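Local coordinates for flavin-containing monooxygenase (Allium sativum, PDB 6WPU), which probably catalyses the FAD-dependent S-oxygenation of S-allyl-L-cysteine in garlic, as a member of the flavin-containing monooxygenase family, at residues W339-W353 with H392-A406. Sequence-based numbering, arbitrary orientation.
With FAD (flavin-adenine dinucleotide), chain B.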
ATOM      1  N   TRP A 339       1.185  -0.201   7.099  1.00 43.19           N
ATOM      2  CA  TRP A 339       2.174  -0.346   6.037  1.00 43.44           C
ATOM      3  C   TRP A 339       3.401  -1.073   6.568  1.00 37.65           C
ATOM      4  O   TRP A 339       3.507  -1.377   7.763  1.00 38.89           O
ATOM      5  CB  TRP A 339       2.552   0.997   5.391  1.00 40.94           C
ATOM      6  CG  TRP A 339       2.934   2.104   6.328  1.00 41.07           C
ATOM      7  CD1 TRP A 339       2.101   2.805   7.150  1.00 38.47           C
ATOM      8  CD2 TRP A 339       4.241   2.675   6.500  1.00 40.56           C
ATOM      9  NE1 TRP A 339       2.806   3.763   7.843  1.00 42.90           N
ATOM     10  CE2 TRP A 339       4.124   3.707   7.459  1.00 45.70           C
ATOM     11  CE3 TRP A 339       5.498   2.412   5.941  1.00 43.87           C
ATOM     12  CZ2 TRP A 339       5.220   4.477   7.876  1.00 50.52           C
ATOM     13  CZ3 TRP A 339       6.600   3.190   6.360  1.00 47.87           C
ATOM     14  CH2 TRP A 339       6.446   4.203   7.316  1.00 49.08           C
ATOM     15  N   LYS A 340       4.319  -1.375   5.640  1.00 37.85           N
ATOM     16  CA  LYS A 340       5.384  -2.360   5.843  1.00 40.06           C
ATOM     17  C   LYS A 340       4.789  -3.723   6.204  1.00 45.65           C
ATOM     18  O   LYS A 340       5.254  -4.421   7.111  1.00 43.69           O
ATOM     19  CB  LYS A 340       6.406  -1.890   6.892  1.00 45.81           C
ATOM     20  CG  LYS A 340       7.449  -0.894   6.348  1.00 55.80           C
ATOM     21  CD  LYS A 340       8.481  -1.567   5.438  1.00 63.00           C
ATOM     22  CE  LYS A 340       9.505  -0.559   4.888  1.00 72.19           C
ATOM     23  NZ  LYS A 340      10.639  -1.183   4.122  1.00 79.67           N
ATOM     24  N   ILE A 341       3.749  -4.115   5.460  1.00 40.88           N
ATOM     25  CA  ILE A 341       2.988  -5.321   5.766  1.00 43.85           C
ATOM     26  C   ILE A 341       2.867  -6.177   4.517  1.00 43.11           C
ATOM     27  O   ILE A 341       2.983  -5.694   3.388  1.00 38.11           O
ATOM     28  CB  ILE A 341       1.566  -5.004   6.288  1.00 41.32           C
ATOM     29  CG1 ILE A 341       0.788  -4.240   5.202  1.00 41.18           C
ATOM     30  CG2 ILE A 341       1.628  -4.238   7.594  1.00 41.08           C
ATOM     31  CD1 ILE A 341      -0.669  -4.133   5.437  1.00 45.21           C
ATOM     32  N   VAL A 342       2.577  -7.459   4.740  1.00 41.91           N
ATOM     33  CA  VAL A 342       2.004  -8.322   3.710  1.00 38.98           C
ATOM     34  C   VAL A 342       0.517  -7.995   3.619  1.00 40.43           C
ATOM     35  O   VAL A 342      -0.253  -8.389   4.504  1.00 44.52           O
ATOM     36  CB  VAL A 342       2.241  -9.805   4.038  1.00 41.44           C
ATOM     37  CG1 VAL A 342       1.747 -10.681   2.902  1.00 37.26           C
ATOM     38  CG2 VAL A 342       3.722 -10.041   4.316  1.00 39.97           C
ATOM     39  N   PRO A 343       0.063  -7.291   2.577  1.00 39.54           N
ATOM     40  CA  PRO A 343      -1.265  -6.660   2.635  1.00 34.92           C
ATOM     41  C   PRO A 343      -2.479  -7.571   2.479  1.00 38.26           C
ATOM     42  O   PRO A 343      -3.477  -7.321   3.160  1.00 33.79           O
ATOM     43  CB  PRO A 343      -1.216  -5.638   1.492  1.00 35.66           C
ATOM     44  CG  PRO A 343      -0.176  -6.155   0.558  1.00 35.55           C
ATOM     45  CD  PRO A 343       0.846  -6.846   1.411  1.00 38.32           C
ATOM     46  N   PHE A 344      -2.447  -8.578   1.594  1.00 32.58           N
ATOM     47  CA  PHE A 344      -3.678  -9.309   1.286  1.00 36.64           C
ATOM     48  C   PHE A 344      -4.213 -10.050   2.508  1.00 37.69           C
ATOM     49  O   PHE A 344      -5.393  -9.855   2.848  1.00 39.13           O
ATOM     50  CB  PHE A 344      -3.490 -10.268   0.093  1.00 35.52           C
ATOM     51  CG  PHE A 344      -3.162  -9.593  -1.237  1.00 35.97           C
ATOM     52  CD1 PHE A 344      -3.197  -8.216  -1.383  1.00 31.36           C
ATOM     53  CD2 PHE A 344      -2.813 -10.364  -2.340  1.00 37.61           C
ATOM     54  CE1 PHE A 344      -2.888  -7.603  -2.604  1.00 29.45           C
ATOM     55  CE2 PHE A 344      -2.492  -9.769  -3.569  1.00 34.83           C
ATOM     56  CZ  PHE A 344      -2.538  -8.377  -3.702  1.00 30.17           C
ATOM     57  N   PRO A 345      -3.427 -10.874   3.222  1.00 42.82           N
ATOM     58  CA  PRO A 345      -3.986 -11.530   4.416  1.00 41.18           C
ATOM     59  C   PRO A 345      -4.332 -10.553   5.530  1.00 46.33           C
ATOM     60  O   PRO A 345      -5.301 -10.792   6.261  1.00 43.42           O
ATOM     61  CB  PRO A 345      -2.886 -12.519   4.841  1.00 41.67           C
ATOM     62  CG  PRO A 345      -1.644 -12.021   4.219  1.00 46.96           C
ATOM     63  CD  PRO A 345      -2.036 -11.300   2.965  1.00 39.33           C
ATOM     64  N   LEU A 346      -3.579  -9.456   5.683  1.00 39.37           N
ATOM     65  CA  LEU A 346      -3.923  -8.465   6.703  1.00 40.61           C
ATOM     66  C   LEU A 346      -5.303  -7.846   6.442  1.00 38.48           C
ATOM     67  O   LEU A 346      -6.124  -7.725   7.358  1.00 37.59           O
ATOM     68  CB  LEU A 346      -2.839  -7.383   6.771  1.00 36.77           C
ATOM     69  CG  LEU A 346      -3.080  -6.332   7.859  1.00 42.23           C
ATOM     70  CD1 LEU A 346      -1.786  -5.954   8.569  1.00 42.75           C
ATOM     71  CD2 LEU A 346      -3.784  -5.082   7.294  1.00 37.04           C
ATOM     72  N   CYS A 347      -5.565  -7.419   5.198  1.00 34.44           N
ATOM     73  CA  CYS A 347      -6.868  -6.851   4.866  1.00 38.12           C
ATOM     74  C   CYS A 347      -7.971  -7.892   5.022  1.00 40.24           C
ATOM     75  O   CYS A 347      -9.087  -7.570   5.445  1.00 34.94           O
ATOM     76  CB  CYS A 347      -6.862  -6.291   3.439  1.00 35.14           C
ATOM     77  SG  CYS A 347      -5.771  -4.833   3.184  1.00 38.27           S
ATOM     78  N   GLU A 348      -7.664  -9.144   4.685  1.00 37.62           N
ATOM     79  CA  GLU A 348      -8.613 -10.237   4.863  1.00 40.18           C
ATOM     80  C   GLU A 348      -9.038 -10.344   6.319  1.00 40.68           C
ATOM     81  O   GLU A 348     -10.237 -10.414   6.631  1.00 35.25           O
ATOM     82  CB  GLU A 348      -7.969 -11.541   4.379  1.00 41.01           C
ATOM     83  CG  GLU A 348      -8.835 -12.818   4.424  1.00 43.52           C
ATOM     84  CD  GLU A 348      -8.074 -14.030   3.842  1.00 54.18           C
ATOM     85  OE1 GLU A 348      -6.828 -13.929   3.671  1.00 51.96           O
ATOM     86  OE2 GLU A 348      -8.708 -15.071   3.546  1.00 56.04           O
ATOM     87  N   LEU A 349      -8.065 -10.322   7.229  1.00 36.16           N
ATOM     88  CA  LEU A 349      -8.376 -10.496   8.641  1.00 39.98           C
ATOM     89  C   LEU A 349      -9.034  -9.250   9.222  1.00 39.41           C
ATOM     90  O   LEU A 349      -9.941  -9.357  10.057  1.00 39.14           O
ATOM     91  CB  LEU A 349      -7.113 -10.864   9.401  1.00 39.23           C
ATOM     92  CG  LEU A 349      -6.588 -12.256   9.068  1.00 43.34           C
ATOM     93  CD1 LEU A 349      -5.159 -12.428   9.598  1.00 41.68           C
ATOM     94  CD2 LEU A 349      -7.523 -13.344   9.639  1.00 36.36           C
ATOM     95  N   GLN A 350      -8.615  -8.064   8.777  1.00 36.71           N
ATOM     96  CA  GLN A 350      -9.291  -6.845   9.205  1.00 35.40           C
ATOM     97  C   GLN A 350     -10.766  -6.871   8.835  1.00 35.69           C
ATOM     98  O   GLN A 350     -11.628  -6.507   9.639  1.00 36.20           O
ATOM     99  CB  GLN A 350      -8.632  -5.619   8.585  1.00 32.35           C
ATOM    100  CG  GLN A 350      -7.299  -5.247   9.179  1.00 32.63           C
ATOM    101  CD  GLN A 350      -6.796  -3.944   8.604  1.00 33.55           C
ATOM    102  OE1 GLN A 350      -7.014  -3.659   7.429  1.00 31.44           O
ATOM    103  NE2 GLN A 350      -6.132  -3.138   9.430  1.00 34.92           N
ATOM    104  N   SER A 351     -11.076  -7.264   7.608  1.00 33.86           N
ATOM    105  CA  SER A 351     -12.460  -7.171   7.182  1.00 36.22           C
ATOM    106  C   SER A 351     -13.274  -8.321   7.759  1.00 38.49           C
ATOM    107  O   SER A 351     -14.473  -8.168   7.998  1.00 35.49           O
ATOM    108  CB  SER A 351     -12.529  -7.125   5.656  1.00 33.01           C
ATOM    109  OG  SER A 351     -11.885  -8.250   5.093  1.00 35.71           O
ATOM    110  N   LYS A 352     -12.619  -9.453   8.032  1.00 40.75           N
ATOM    111  CA  LYS A 352     -13.258 -10.531   8.774  1.00 43.88           C
ATOM    112  C   LYS A 352     -13.657 -10.058  10.170  1.00 45.07           C
ATOM    113  O   LYS A 352     -14.752 -10.363  10.655  1.00 39.92           O
ATOM    114  CB  LYS A 352     -12.304 -11.729   8.845  1.00 40.96           C
ATOM    115  CG  LYS A 352     -12.952 -13.078   9.107  1.00 50.84           C
ATOM    116  CD  LYS A 352     -11.892 -14.188   9.158  1.00 51.43           C
ATOM    117  CE  LYS A 352     -11.241 -14.436   7.794  1.00 48.52           C
ATOM    118  NZ  LYS A 352     -12.186 -15.111   6.841  1.00 52.42           N
ATOM    119  N   TRP A 353     -12.787  -9.284  10.813  1.00 39.18           N
ATOM    120  CA  TRP A 353     -13.088  -8.713  12.120  1.00 39.04           C
ATOM    121  C   TRP A 353     -14.235  -7.713  12.029  1.00 42.98           C
ATOM    122  O   TRP A 353     -15.190  -7.765  12.824  1.00 38.16           O
ATOM    123  CB  TRP A 353     -11.828  -8.048  12.667  1.00 35.68           C
ATOM    124  CG  TRP A 353     -11.933  -7.484  14.042  1.00 37.21           C
ATOM    125  CD1 TRP A 353     -12.538  -8.058  15.133  1.00 38.41           C
ATOM    126  CD2 TRP A 353     -11.407  -6.231  14.486  1.00 40.62           C
ATOM    127  NE1 TRP A 353     -12.425  -7.230  16.227  1.00 40.53           N
ATOM    128  CE2 TRP A 353     -11.726  -6.105  15.858  1.00 41.98           C
ATOM    129  CE3 TRP A 353     -10.699  -5.195  13.856  1.00 38.21           C
ATOM    130  CZ2 TRP A 353     -11.357  -4.990  16.613  1.00 35.17           C
ATOM    131  CZ3 TRP A 353     -10.329  -4.092  14.608  1.00 41.31           C
ATOM    132  CH2 TRP A 353     -10.658  -4.000  15.976  1.00 40.87           C
ATOM    133  N   HIS A 392       1.366   3.885  11.791  1.00 37.14           N
ATOM    134  CA  HIS A 392       0.735   2.724  11.173  1.00 34.60           C
ATOM    135  C   HIS A 392       1.743   1.765  10.571  1.00 39.50           C
ATOM    136  O   HIS A 392       1.350   0.820   9.875  1.00 38.47           O
ATOM    137  CB  HIS A 392      -0.270   3.183  10.119  1.00 30.68           C
ATOM    138  CG  HIS A 392      -1.249   4.175  10.650  1.00 38.23           C
ATOM    139  ND1 HIS A 392      -2.112   3.880  11.686  1.00 35.63           N
ATOM    140  CD2 HIS A 392      -1.471   5.471  10.326  1.00 32.98           C
ATOM    141  CE1 HIS A 392      -2.838   4.947  11.964  1.00 37.77           C
ATOM    142  NE2 HIS A 392      -2.466   5.926  11.155  1.00 39.26           N
ATOM    143  N   ASN A 393       3.032   2.002  10.810  1.00 38.47           N
ATOM    144  CA  ASN A 393       4.097   1.084  10.428  1.00 38.13           C
ATOM    145  C   ASN A 393       4.119  -0.051  11.438  1.00 41.62           C
ATOM    146  O   ASN A 393       4.418   0.173  12.613  1.00 46.32           O
ATOM    147  CB  ASN A 393       5.430   1.831  10.403  1.00 42.26           C
ATOM    148  CG  ASN A 393       6.590   0.964   9.951  1.00 49.77           C
ATOM    149  OD1 ASN A 393       6.632  -0.243  10.203  1.00 51.27           O
ATOM    150  ND2 ASN A 393       7.545   1.581   9.286  1.00 52.81           N
ATOM    151  N   ILE A 394       3.803  -1.272  11.000  1.00 40.25           N
ATOM    152  CA  ILE A 394       3.786  -2.398  11.930  1.00 42.50           C
ATOM    153  C   ILE A 394       4.624  -3.557  11.388  1.00 45.20           C
ATOM    154  O   ILE A 394       4.348  -4.725  11.678  1.00 52.67           O
ATOM    155  CB  ILE A 394       2.339  -2.847  12.252  1.00 48.95           C
ATOM    156  CG1 ILE A 394       1.621  -3.406  11.027  1.00 41.13           C
ATOM    157  CG2 ILE A 394       1.497  -1.681  12.784  1.00 49.83           C
ATOM    158  CD1 ILE A 394       0.187  -3.872  11.335  1.00 43.00           C
ATOM    159  N   GLY A 395       5.677  -3.239  10.633  1.00 53.52           N
ATOM    160  CA  GLY A 395       6.489  -4.283  10.023  1.00 56.95           C
ATOM    161  C   GLY A 395       7.051  -5.287  11.017  1.00 60.34           C
ATOM    162  O   GLY A 395       7.106  -6.485  10.732  1.00 66.23           O
ATOM    163  N   HIS A 396       7.466  -4.818  12.200  1.00 55.71           N
ATOM    164  CA  HIS A 396       8.116  -5.712  13.155  1.00 61.28           C
ATOM    165  C   HIS A 396       7.148  -6.759  13.696  1.00 65.91           C
ATOM    166  O   HIS A 396       7.512  -7.930  13.837  1.00 72.38           O
ATOM    167  CB  HIS A 396       8.733  -4.907  14.301  1.00 59.51           C
ATOM    168  N   ASN A 397       5.910  -6.373  13.994  1.00 64.11           N
ATOM    169  CA  ASN A 397       4.977  -7.271  14.666  1.00 64.07           C
ATOM    170  C   ASN A 397       3.710  -7.501  13.854  1.00 57.45           C
ATOM    171  O   ASN A 397       2.645  -7.744  14.428  1.00 57.95           O
ATOM    172  CB  ASN A 397       4.616  -6.738  16.053  1.00 68.48           C
ATOM    173  N   GLN A 398       3.811  -7.467  12.517  1.00 50.22           N
ATOM    174  CA  GLN A 398       2.607  -7.475  11.686  1.00 51.79           C
ATOM    175  C   GLN A 398       1.829  -8.780  11.817  1.00 50.34           C
ATOM    176  O   GLN A 398       0.596  -8.775  11.752  1.00 47.56           O
ATOM    177  CB  GLN A 398       2.963  -7.236  10.225  1.00 52.17           C
ATOM    178  CG  GLN A 398       3.591  -8.437   9.571  1.00 53.37           C
ATOM    179  CD  GLN A 398       3.781  -8.235   8.109  1.00 53.52           C
ATOM    180  OE1 GLN A 398       2.849  -8.415   7.319  1.00 51.13           O
ATOM    181  NE2 GLN A 398       4.990  -7.823   7.725  1.00 51.85           N
ATOM    182  N   PHE A 399       2.520  -9.909  11.984  1.00 50.09           N
ATOM    183  CA  PHE A 399       1.809 -11.174  12.081  1.00 50.56           C
ATOM    184  C   PHE A 399       1.237 -11.396  13.469  1.00 48.83           C
ATOM    185  O   PHE A 399       0.268 -12.148  13.608  1.00 52.14           O
ATOM    186  CB  PHE A 399       2.721 -12.336  11.682  1.00 50.86           C
ATOM    187  CG  PHE A 399       3.214 -12.243  10.270  1.00 54.06           C
ATOM    188  CD1 PHE A 399       2.312 -12.228   9.213  1.00 52.85           C
ATOM    189  CD2 PHE A 399       4.576 -12.146   9.995  1.00 55.20           C
ATOM    190  CE1 PHE A 399       2.751 -12.137   7.911  1.00 52.07           C
ATOM    191  CE2 PHE A 399       5.023 -12.046   8.693  1.00 56.52           C
ATOM    192  CZ  PHE A 399       4.111 -12.041   7.648  1.00 59.06           C
ATOM    193  N   ASP A 400       1.817 -10.757  14.491  1.00 47.72           N
ATOM    194  CA  ASP A 400       1.170 -10.717  15.798  1.00 55.31           C
ATOM    195  C   ASP A 400      -0.118  -9.911  15.736  1.00 53.44           C
ATOM    196  O   ASP A 400      -1.113 -10.267  16.382  1.00 53.53           O
ATOM    197  CB  ASP A 400       2.116 -10.116  16.835  1.00 58.35           C
ATOM    198  CG  ASP A 400       3.384 -10.934  17.016  1.00 63.61           C
ATOM    199  OD1 ASP A 400       3.339 -12.163  16.784  1.00 60.78           O
ATOM    200  OD2 ASP A 400       4.420 -10.343  17.391  1.00 63.88           O
ATOM    201  N   TYR A 401      -0.104  -8.811  14.973  1.00 47.41           N
ATOM    202  CA  TYR A 401      -1.321  -8.049  14.728  1.00 46.33           C
ATOM    203  C   TYR A 401      -2.353  -8.898  13.995  1.00 46.10           C
ATOM    204  O   TYR A 401      -3.521  -8.970  14.407  1.00 43.10           O
ATOM    205  CB  TYR A 401      -0.985  -6.785  13.934  1.00 38.21           C
ATOM    206  CG  TYR A 401      -2.190  -5.999  13.479  1.00 40.64           C
ATOM    207  CD1 TYR A 401      -2.654  -6.101  12.176  1.00 36.54           C
ATOM    208  CD2 TYR A 401      -2.866  -5.155  14.350  1.00 42.75           C
ATOM    209  CE1 TYR A 401      -3.750  -5.378  11.743  1.00 37.38           C
ATOM    210  CE2 TYR A 401      -3.984  -4.431  13.930  1.00 39.01           C
ATOM    211  CZ  TYR A 401      -4.422  -4.551  12.626  1.00 41.59           C
ATOM    212  OH  TYR A 401      -5.531  -3.830  12.197  1.00 36.74           O
ATOM    213  N   ASP A 402      -1.941  -9.537  12.892  1.00 45.40           N
ATOM    214  CA  ASP A 402      -2.819 -10.471  12.191  1.00 45.99           C
ATOM    215  C   ASP A 402      -3.385 -11.517  13.145  1.00 49.82           C
ATOM    216  O   ASP A 402      -4.589 -11.794  13.134  1.00 46.74           O
ATOM    217  CB  ASP A 402      -2.065 -11.172  11.059  1.00 49.56           C
ATOM    218  CG  ASP A 402      -1.788 -10.268   9.871  1.00 50.83           C
ATOM    219  OD1 ASP A 402      -2.341  -9.148   9.790  1.00 46.50           O
ATOM    220  OD2 ASP A 402      -1.006 -10.704   9.005  1.00 48.67           O
ATOM    221  N   ASP A 403      -2.523 -12.122  13.972  1.00 47.51           N
ATOM    222  CA  ASP A 403      -2.994 -13.169  14.874  1.00 47.62           C
ATOM    223  C   ASP A 403      -3.988 -12.620  15.888  1.00 49.81           C
ATOM    224  O   ASP A 403      -4.950 -13.308  16.251  1.00 47.58           O
ATOM    225  CB  ASP A 403      -1.821 -13.837  15.589  1.00 51.30           C
ATOM    226  CG  ASP A 403      -1.072 -14.814  14.700  1.00 59.35           C
ATOM    227  OD1 ASP A 403      -1.594 -15.157  13.625  1.00 59.41           O
ATOM    228  OD2 ASP A 403       0.046 -15.234  15.074  1.00 65.23           O
ATOM    229  N   TRP A 404      -3.772 -11.389  16.371  1.00 47.87           N
ATOM    230  CA  TRP A 404      -4.763 -10.773  17.248  1.00 46.95           C
ATOM    231  C   TRP A 404      -6.119 -10.675  16.549  1.00 49.26           C
ATOM    232  O   TRP A 404      -7.161 -10.987  17.140  1.00 50.97           O
ATOM    233  CB  TRP A 404      -4.295  -9.391  17.710  1.00 45.72           C
ATOM    234  CG  TRP A 404      -5.233  -8.783  18.711  1.00 50.37           C
ATOM    235  CD1 TRP A 404      -5.179  -8.916  20.065  1.00 54.70           C
ATOM    236  CD2 TRP A 404      -6.393  -7.981  18.434  1.00 50.83           C
ATOM    237  NE1 TRP A 404      -6.224  -8.241  20.653  1.00 56.12           N
ATOM    238  CE2 TRP A 404      -6.984  -7.660  19.674  1.00 52.02           C
ATOM    239  CE3 TRP A 404      -6.983  -7.503  17.260  1.00 45.87           C
ATOM    240  CZ2 TRP A 404      -8.131  -6.880  19.778  1.00 45.79           C
ATOM    241  CZ3 TRP A 404      -8.131  -6.724  17.359  1.00 46.40           C
ATOM    242  CH2 TRP A 404      -8.689  -6.417  18.614  1.00 43.43           C
ATOM    243  N   LEU A 405      -6.121 -10.258  15.286  1.00 44.86           N
ATOM    244  CA  LEU A 405      -7.363 -10.219  14.531  1.00 37.90           C
ATOM    245  C   LEU A 405      -7.943 -11.618  14.370  1.00 43.83           C
ATOM    246  O   LEU A 405      -9.144 -11.832  14.573  1.00 44.29           O
ATOM    247  CB  LEU A 405      -7.126  -9.565  13.167  1.00 35.25           C
ATOM    248  CG  LEU A 405      -6.824  -8.062  13.141  1.00 39.45           C
ATOM    249  CD1 LEU A 405      -6.351  -7.618  11.758  1.00 38.42           C
ATOM    250  CD2 LEU A 405      -8.037  -7.282  13.561  1.00 36.46           C
ATOM    251  N   ALA A 406      -7.098 -12.596  14.020  1.00 46.57           N
ATOM    252  CA  ALA A 406      -7.581 -13.968  13.865  1.00 49.49           C
ATOM    253  C   ALA A 406      -8.207 -14.486  15.156  1.00 50.76           C
ATOM    254  O   ALA A 406      -9.258 -15.146  15.133  1.00 50.21           O
ATOM    255  CB  ALA A 406      -6.439 -14.883  13.421  1.00 47.39           C
TER
HETATM  256  PA  FAD B 501      -5.387   0.134  -3.933  1.00 31.96           P
HETATM  257  O1A FAD B 501      -4.715  -0.964  -4.759  1.00 27.94           O
HETATM  258  O2A FAD B 501      -4.946   1.507  -4.031  1.00 25.37           O
HETATM  259  O5B FAD B 501      -6.859   0.280  -4.255  1.00 34.12           O
HETATM  260  C5B FAD B 501      -7.745   1.314  -3.844  1.00 31.17           C
HETATM  261  C4B FAD B 501      -8.958   1.406  -4.796  1.00 31.74           C
HETATM  262  O4B FAD B 501      -9.933   2.326  -4.390  1.00 30.96           O
HETATM  263  C3B FAD B 501      -8.570   1.765  -6.205  1.00 34.37           C
HETATM  264  O3B FAD B 501      -9.105   0.860  -7.115  1.00 34.74           O
HETATM  265  C2B FAD B 501      -9.154   3.115  -6.423  1.00 35.74           C
HETATM  266  O2B FAD B 501      -9.521   3.350  -7.735  1.00 32.34           O
HETATM  267  C1B FAD B 501     -10.345   3.061  -5.510  1.00 31.34           C
HETATM  268  N9A FAD B 501     -10.792   4.356  -5.049  1.00 32.86           N
HETATM  269  C8A FAD B 501      -9.981   5.346  -4.506  1.00 35.37           C
HETATM  270  N7A FAD B 501     -10.724   6.415  -4.190  1.00 33.29           N
HETATM  271  C5A FAD B 501     -12.056   6.176  -4.536  1.00 35.91           C
HETATM  272  C6A FAD B 501     -13.236   6.912  -4.453  1.00 30.52           C
HETATM  273  N6A FAD B 501     -13.253   8.245  -3.900  1.00 29.53           N
HETATM  274  N1A FAD B 501     -14.393   6.365  -4.869  1.00 33.72           N
HETATM  275  C2A FAD B 501     -14.438   5.116  -5.403  1.00 30.90           C
HETATM  276  N3A FAD B 501     -13.318   4.364  -5.509  1.00 29.23           N
HETATM  277  C4A FAD B 501     -12.122   4.862  -5.089  1.00 31.42           C
HETATM  278  N1  FAD B 501       1.996  -5.736  -1.888  1.00 31.60           N
HETATM  279  C2  FAD B 501       2.309  -7.128  -2.081  1.00 35.09           C
HETATM  280  O2  FAD B 501       1.585  -8.082  -1.455  1.00 44.49           O
HETATM  281  N3  FAD B 501       3.409  -7.504  -2.818  1.00 42.76           N
HETATM  282  C4  FAD B 501       4.181  -6.553  -3.452  1.00 35.31           C
HETATM  283  O4  FAD B 501       5.262  -6.893  -4.197  1.00 40.92           O
HETATM  284  C4X FAD B 501       3.762  -5.138  -3.478  1.00 39.36           C
HETATM  285  N5  FAD B 501       4.405  -4.231  -4.312  1.00 37.80           N
HETATM  286  C5X FAD B 501       3.964  -2.913  -4.349  1.00 38.63           C
HETATM  287  C6  FAD B 501       4.621  -1.994  -5.180  1.00 35.07           C
HETATM  288  C7  FAD B 501       4.169  -0.680  -5.227  1.00 38.98           C
HETATM  289  C7M FAD B 501       4.889   0.300  -6.114  1.00 35.51           C
HETATM  290  C8  FAD B 501       3.082  -0.275  -4.455  1.00 40.64           C
HETATM  291  C8M FAD B 501       2.582   1.134  -4.476  1.00 38.15           C
HETATM  292  C9  FAD B 501       2.427  -1.189  -3.622  1.00 34.96           C
HETATM  293  C9A FAD B 501       2.866  -2.503  -3.568  1.00 35.51           C
HETATM  294  N10 FAD B 501       2.182  -3.446  -2.726  1.00 33.75           N
HETATM  295  C10 FAD B 501       2.620  -4.776  -2.679  1.00 31.05           C
HETATM  296  C1' FAD B 501       1.063  -3.007  -1.876  1.00 38.84           C
HETATM  297  C2' FAD B 501      -0.305  -2.801  -2.491  1.00 42.88           C
HETATM  298  O2' FAD B 501      -0.744  -1.549  -2.160  1.00 56.56           O
HETATM  299  C3' FAD B 501      -1.205  -3.812  -1.818  1.00 44.39           C
HETATM  300  O3' FAD B 501      -0.792  -5.001  -2.372  1.00 53.07           O
HETATM  301  C4' FAD B 501      -2.698  -3.646  -2.075  1.00 43.47           C
HETATM  302  O4' FAD B 501      -2.870  -3.494  -3.436  1.00 43.29           O
HETATM  303  C5' FAD B 501      -3.406  -2.526  -1.305  1.00 39.46           C
HETATM  304  O5' FAD B 501      -4.607  -2.387  -2.008  1.00 39.25           O
HETATM  305  P   FAD B 501      -5.834  -1.426  -1.725  1.00 32.72           P
HETATM  306  O1P FAD B 501      -7.200  -2.086  -2.150  1.00 35.17           O
HETATM  307  O2P FAD B 501      -5.646  -0.971  -0.223  1.00 29.17           O
HETATM  308  O3P FAD B 501      -5.347  -0.025  -2.438  1.00 31.39           O
HETATM  309  O   HOH W   1       1.965   5.879   9.826  1.00 33.90           O
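Leu405 and Leu349 meet through their CB atoms where helix 343-353 packs beside helix 398-406, two nearly parallel helices whose axes cross at 29° and approach to 9.0 Å; ahead of them a single beta bridge joins Trp339 to Asn393 in this flavin-containing monooxygenase. Leu405 divides its branches: CD1 lies against Gln350 CG, while CD2 packs against the Trp353 indole, 3.4 Å from Trp353 CE3. One face of the Trp353 indole takes the edge of Trp404 in a T-shaped stack, planes 83° apart and six-membered centroids 5.2 Å apart. Leu346 CD1 touches both Tyr401 CD1 and Asp402 OD1. Beside it, Gln350 NE2 donates an almost straight bond to Tyr401 OH (2.9 Å), in the plane of its amide; Gly336 N holds Gln350 OE1, fixing the amide's flip, and Tyr401 OH also bonds to Lys321 O. At the start of helix 343-353, Gln398 OE1 accepts from Val342 N at 2.8 Å. Gln398 CG stands between its own backbone N and carbonyl carbon (chi1 75°), and the extended chain beyond carries the amide to the loop leading into Pro343 and Phe344, which line the FAD pocket; Pro343 CD lies 3.2 Å from FAD O2. In the bridge, Trp339 N donates to His392 O and Ile394 N to Trp339 O. Asn393 CB sits over the Trp339 six-membered ring in a CH-pi contact, and its OD1 closes an Asx turn with Gly395 N. A water accepts from both Trp339 NE1, at the indole edge, and His392 N (2.9 Å).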